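Local coordinates for protein aspartate aminotransferase (Plasmodium falciparum, PDB 3K7Y) that probably catalyses the pyridoxal-phosphate-dependent transfer of an amino group from L-aspartate to 2-oxoglutarate, giving oxaloacetate and L-glutamate, at residues 327-341 and 391-403. Residues are numbered along the deposited sequence; the frame is centred on the assembly and turned at random.
Sequences LFFNKLETYQKKYNL and VDYIADKICLSLS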
# COMPACT_ATOMS: atom_id res chain seq x y z
N LEU A 327 6.08 27.00 27.00
CA LEU A 327 5.85 26.62 28.40
C LEU A 327 6.93 25.67 28.89
O LEU A 327 7.54 25.89 29.94
CB LEU A 327 4.49 25.94 28.56
CG LEU A 327 3.91 25.67 29.96
CD1 LEU A 327 2.85 24.60 29.87
CD2 LEU A 327 4.93 25.23 30.97
N PHE A 328 7.17 24.63 28.10
CA PHE A 328 8.05 23.55 28.49
C PHE A 328 9.45 24.00 28.93
O PHE A 328 9.89 23.68 30.04
CB PHE A 328 8.10 22.48 27.38
CG PHE A 328 9.05 21.35 27.66
CD1 PHE A 328 8.84 20.50 28.74
CD2 PHE A 328 10.16 21.15 26.86
CE1 PHE A 328 9.73 19.46 29.01
CE2 PHE A 328 11.05 20.10 27.12
CZ PHE A 328 10.83 19.26 28.20
N PHE A 329 10.15 24.75 28.08
CA PHE A 329 11.51 25.19 28.41
C PHE A 329 11.51 26.20 29.54
O PHE A 329 12.52 26.38 30.21
CB PHE A 329 12.23 25.76 27.18
CG PHE A 329 12.41 24.75 26.08
CD1 PHE A 329 13.39 23.77 26.18
CD2 PHE A 329 11.58 24.76 24.98
CE1 PHE A 329 13.55 22.82 25.19
CE2 PHE A 329 11.73 23.82 23.98
CZ PHE A 329 12.71 22.84 24.09
N ASN A 330 10.37 26.84 29.75
CA ASN A 330 10.23 27.75 30.87
C ASN A 330 10.18 27.02 32.22
O ASN A 330 10.61 27.56 33.25
CB ASN A 330 9.04 28.68 30.67
CG ASN A 330 9.32 29.80 29.69
OD1 ASN A 330 8.41 30.33 29.07
ND2 ASN A 330 10.59 30.17 29.56
N LYS A 331 9.66 25.79 32.22
CA LYS A 331 9.67 24.99 33.43
C LYS A 331 11.07 24.43 33.68
O LYS A 331 11.44 24.15 34.83
CB LYS A 331 8.63 23.87 33.36
CG LYS A 331 7.18 24.38 33.48
CD LYS A 331 6.69 24.47 34.93
CE LYS A 331 5.29 25.06 35.00
NZ LYS A 331 4.81 25.20 36.40
N LEU A 332 11.85 24.30 32.61
CA LEU A 332 13.23 23.80 32.69
C LEU A 332 14.18 24.91 33.09
O LEU A 332 15.21 24.65 33.71
CB LEU A 332 13.68 23.20 31.36
CG LEU A 332 13.19 21.83 30.90
CD1 LEU A 332 13.77 21.52 29.54
CD2 LEU A 332 13.59 20.76 31.88
N GLU A 333 13.86 26.15 32.71
CA GLU A 333 14.66 27.28 33.16
C GLU A 333 14.51 27.38 34.68
O GLU A 333 15.47 27.76 35.37
CB GLU A 333 14.23 28.59 32.50
CG GLU A 333 12.96 29.19 33.11
CD GLU A 333 13.02 30.71 33.30
OE1 GLU A 333 13.06 31.43 32.28
OE2 GLU A 333 13.01 31.18 34.48
N THR A 334 13.32 27.04 35.18
CA THR A 334 13.01 27.06 36.62
C THR A 334 13.66 25.91 37.36
O THR A 334 14.64 26.11 38.06
CB THR A 334 11.49 27.08 36.90
OG1 THR A 334 10.94 28.31 36.40
CG2 THR A 334 11.20 26.98 38.39
N TYR A 335 13.15 24.69 37.19
CA TYR A 335 13.64 23.54 37.98
C TYR A 335 15.14 23.43 37.97
O TYR A 335 15.75 23.05 38.97
CB TYR A 335 13.02 22.25 37.49
CG TYR A 335 11.62 22.12 37.97
CD1 TYR A 335 11.34 21.42 39.14
CD2 TYR A 335 10.59 22.74 37.30
CE1 TYR A 335 10.04 21.33 39.61
CE2 TYR A 335 9.29 22.66 37.75
CZ TYR A 335 9.02 21.95 38.91
OH TYR A 335 7.72 21.87 39.33
N GLN A 336 15.71 23.76 36.82
CA GLN A 336 17.13 23.98 36.66
C GLN A 336 17.81 24.60 37.89
O GLN A 336 18.86 24.12 38.30
CB GLN A 336 17.34 24.87 35.44
CG GLN A 336 18.72 24.81 34.88
CD GLN A 336 19.00 25.89 33.88
OE1 GLN A 336 19.59 25.62 32.84
NE2 GLN A 336 18.59 27.12 34.19
N LYS A 337 17.21 25.66 38.45
CA LYS A 337 17.70 26.39 39.63
C LYS A 337 17.89 25.51 40.87
O LYS A 337 18.82 25.70 41.65
CB LYS A 337 16.73 27.50 40.03
CG LYS A 337 16.63 28.71 39.12
CD LYS A 337 15.52 29.65 39.63
CE LYS A 337 14.73 30.31 38.51
NZ LYS A 337 13.33 30.58 38.93
N LYS A 338 16.96 24.58 41.08
CA LYS A 338 17.03 23.66 42.20
C LYS A 338 18.33 22.85 42.19
O LYS A 338 18.88 22.51 43.24
CB LYS A 338 15.81 22.73 42.22
CG LYS A 338 14.51 23.42 42.62
CD LYS A 338 13.35 22.44 42.78
CE LYS A 338 12.07 23.20 43.16
NZ LYS A 338 10.83 22.35 43.16
N TYR A 339 18.83 22.56 41.00
CA TYR A 339 20.05 21.76 40.88
C TYR A 339 21.27 22.62 40.56
O TYR A 339 22.36 22.10 40.33
CB TYR A 339 19.83 20.61 39.88
CG TYR A 339 18.64 19.73 40.25
CD1 TYR A 339 18.81 18.58 41.03
CD2 TYR A 339 17.34 20.08 39.86
CE1 TYR A 339 17.71 17.79 41.39
CE2 TYR A 339 16.24 19.29 40.22
CZ TYR A 339 16.43 18.15 40.98
OH TYR A 339 15.34 17.38 41.34
N ASN A 340 21.07 23.94 40.59
CA ASN A 340 22.07 24.95 40.21
C ASN A 340 22.74 24.74 38.84
O ASN A 340 23.95 24.90 38.69
CB ASN A 340 23.05 25.25 41.37
CG ASN A 340 24.39 24.52 41.25
OD1 ASN A 340 24.54 23.54 40.52
ND2 ASN A 340 25.39 25.01 41.98
N LEU A 341 21.93 24.39 37.84
CA LEU A 341 22.40 24.16 36.48
C LEU A 341 22.32 25.45 35.69
O LEU A 341 21.54 26.33 36.03
CB LEU A 341 21.57 23.08 35.79
CG LEU A 341 21.48 21.67 36.40
CD1 LEU A 341 20.22 20.99 35.93
CD2 LEU A 341 22.71 20.83 36.07
N VAL A 391 4.33 18.74 32.96
CA VAL A 391 5.50 19.61 33.00
C VAL A 391 6.41 19.42 34.22
O VAL A 391 7.60 19.12 34.05
CB VAL A 391 5.13 21.10 32.85
CG1 VAL A 391 4.88 21.44 31.40
CG2 VAL A 391 3.91 21.46 33.71
N ASP A 392 5.87 19.57 35.43
CA ASP A 392 6.68 19.43 36.64
C ASP A 392 7.47 18.14 36.57
O ASP A 392 8.69 18.18 36.45
CB ASP A 392 5.82 19.49 37.92
CG ASP A 392 6.56 18.95 39.18
OD1 ASP A 392 5.88 18.60 40.17
OD2 ASP A 392 7.82 18.88 39.19
N TYR A 393 6.78 17.01 36.65
CA TYR A 393 7.45 15.73 36.73
C TYR A 393 8.57 15.64 35.68
O TYR A 393 9.73 15.39 36.02
CB TYR A 393 6.47 14.58 36.59
CG TYR A 393 7.12 13.24 36.77
CD1 TYR A 393 7.54 12.81 38.04
CD2 TYR A 393 7.36 12.40 35.68
CE1 TYR A 393 8.16 11.58 38.21
CE2 TYR A 393 7.98 11.16 35.84
CZ TYR A 393 8.38 10.75 37.11
OH TYR A 393 8.99 9.53 37.28
N ILE A 394 8.22 15.88 34.42
CA ILE A 394 9.16 15.79 33.32
C ILE A 394 10.37 16.69 33.53
O ILE A 394 11.52 16.22 33.52
CB ILE A 394 8.48 16.17 31.98
CG1 ILE A 394 7.32 15.23 31.68
CG2 ILE A 394 9.48 16.14 30.85
CD1 ILE A 394 6.46 15.67 30.53
N ALA A 395 10.11 17.98 33.72
CA ALA A 395 11.13 19.01 33.77
C ALA A 395 12.06 18.76 34.94
O ALA A 395 13.28 18.84 34.81
CB ALA A 395 10.50 20.39 33.85
N ASP A 396 11.46 18.42 36.08
CA ASP A 396 12.20 17.98 37.25
C ASP A 396 13.15 16.84 36.88
O ASP A 396 14.37 17.01 36.95
CB ASP A 396 11.25 17.58 38.37
CG ASP A 396 11.97 17.09 39.61
OD1 ASP A 396 13.21 17.20 39.70
OD2 ASP A 396 11.27 16.58 40.50
N LYS A 397 12.61 15.70 36.46
CA LYS A 397 13.42 14.53 36.18
C LYS A 397 14.57 14.76 35.18
O LYS A 397 15.63 14.13 35.29
CB LYS A 397 12.56 13.35 35.73
CG LYS A 397 11.72 12.71 36.86
CD LYS A 397 12.56 12.37 38.09
CE LYS A 397 11.73 11.77 39.21
NZ LYS A 397 10.80 12.76 39.82
N ILE A 398 14.35 15.67 34.22
CA ILE A 398 15.36 16.07 33.23
C ILE A 398 16.54 16.75 33.90
O ILE A 398 17.69 16.48 33.58
CB ILE A 398 14.77 17.05 32.20
CG1 ILE A 398 13.99 16.29 31.12
CG2 ILE A 398 15.88 17.87 31.55
CD1 ILE A 398 13.48 17.18 29.98
N CYS A 399 16.22 17.64 34.82
CA CYS A 399 17.24 18.35 35.58
C CYS A 399 17.90 17.39 36.55
O CYS A 399 19.12 17.22 36.51
CB CYS A 399 16.61 19.54 36.31
SG CYS A 399 15.90 20.81 35.18
N LEU A 400 17.10 16.73 37.38
CA LEU A 400 17.59 15.72 38.33
C LEU A 400 18.56 14.82 37.60
O LEU A 400 19.71 14.60 38.02
CB LEU A 400 16.42 14.87 38.86
CG LEU A 400 16.65 14.01 40.11
CD1 LEU A 400 15.32 13.57 40.73
CD2 LEU A 400 17.53 12.80 39.82
N SER A 401 18.07 14.32 36.47
CA SER A 401 18.83 13.39 35.67
C SER A 401 20.06 14.04 35.08
O SER A 401 21.13 13.42 35.01
CB SER A 401 17.97 12.85 34.58
OG SER A 401 18.54 11.63 34.22
N LEU A 402 19.94 15.30 34.68
CA LEU A 402 21.05 16.00 34.09
C LEU A 402 22.19 16.21 35.08
O LEU A 402 23.36 16.14 34.70
CB LEU A 402 20.60 17.33 33.51
CG LEU A 402 20.41 17.20 32.00
CD1 LEU A 402 19.56 18.33 31.43
CD2 LEU A 402 21.78 17.14 31.33
N SER A 403 21.83 16.43 36.34
CA SER A 403 22.81 16.76 37.36
C SER A 403 23.69 15.59 37.76
O SER A 403 24.78 15.80 38.29
CB SER A 403 22.13 17.36 38.59
OG SER A 403 22.94 17.18 39.75
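Y339 lays one face of its ring on the backbone of the helix 391-403: L400 N lies over the ring centre, and L400 CA makes a CH-pi contact 4.0 Å from the centroid. At the ring edge Y339 OH donates a hydrogen bond to D396 OD1 (2.7 Å), which accepts with its syn lone pair, on the side of OD2. Tyrosine suits this partly exposed place, since its flat face can lie on the peptide between C399 and L400 while its hydroxyl meets an acid. D396 brings its carboxylate there with CG anti to the backbone N (chi1 179°).

The Y335 ring has D396 N over one face and K331 O at its edge, in plane; its side chain is a single knob in the hole formed by D392, A395, D396 and C399. The apolar edge of the F328 ring suits the buried methyls it meets, I394 CG2 and I398 CD1, the latter 3.8 Å from F328 CZ. Between these aromatics L332 CD2 packs 3.7 Å from A395 CB, and the small alanine lets the backbones come close, with L332 CA and A395 CA 5.3 Å apart. C399, small and weakly polar, fits its SG against the backbone of Q336, while L341 CD1 closes over C399 CB.

The two helices cross at -49°, joining the end of helix 304-335 and the turn that follows it to the C-terminal helix 390-403, away from the cofactor, in the small domain of a fold-type I aminotransferase.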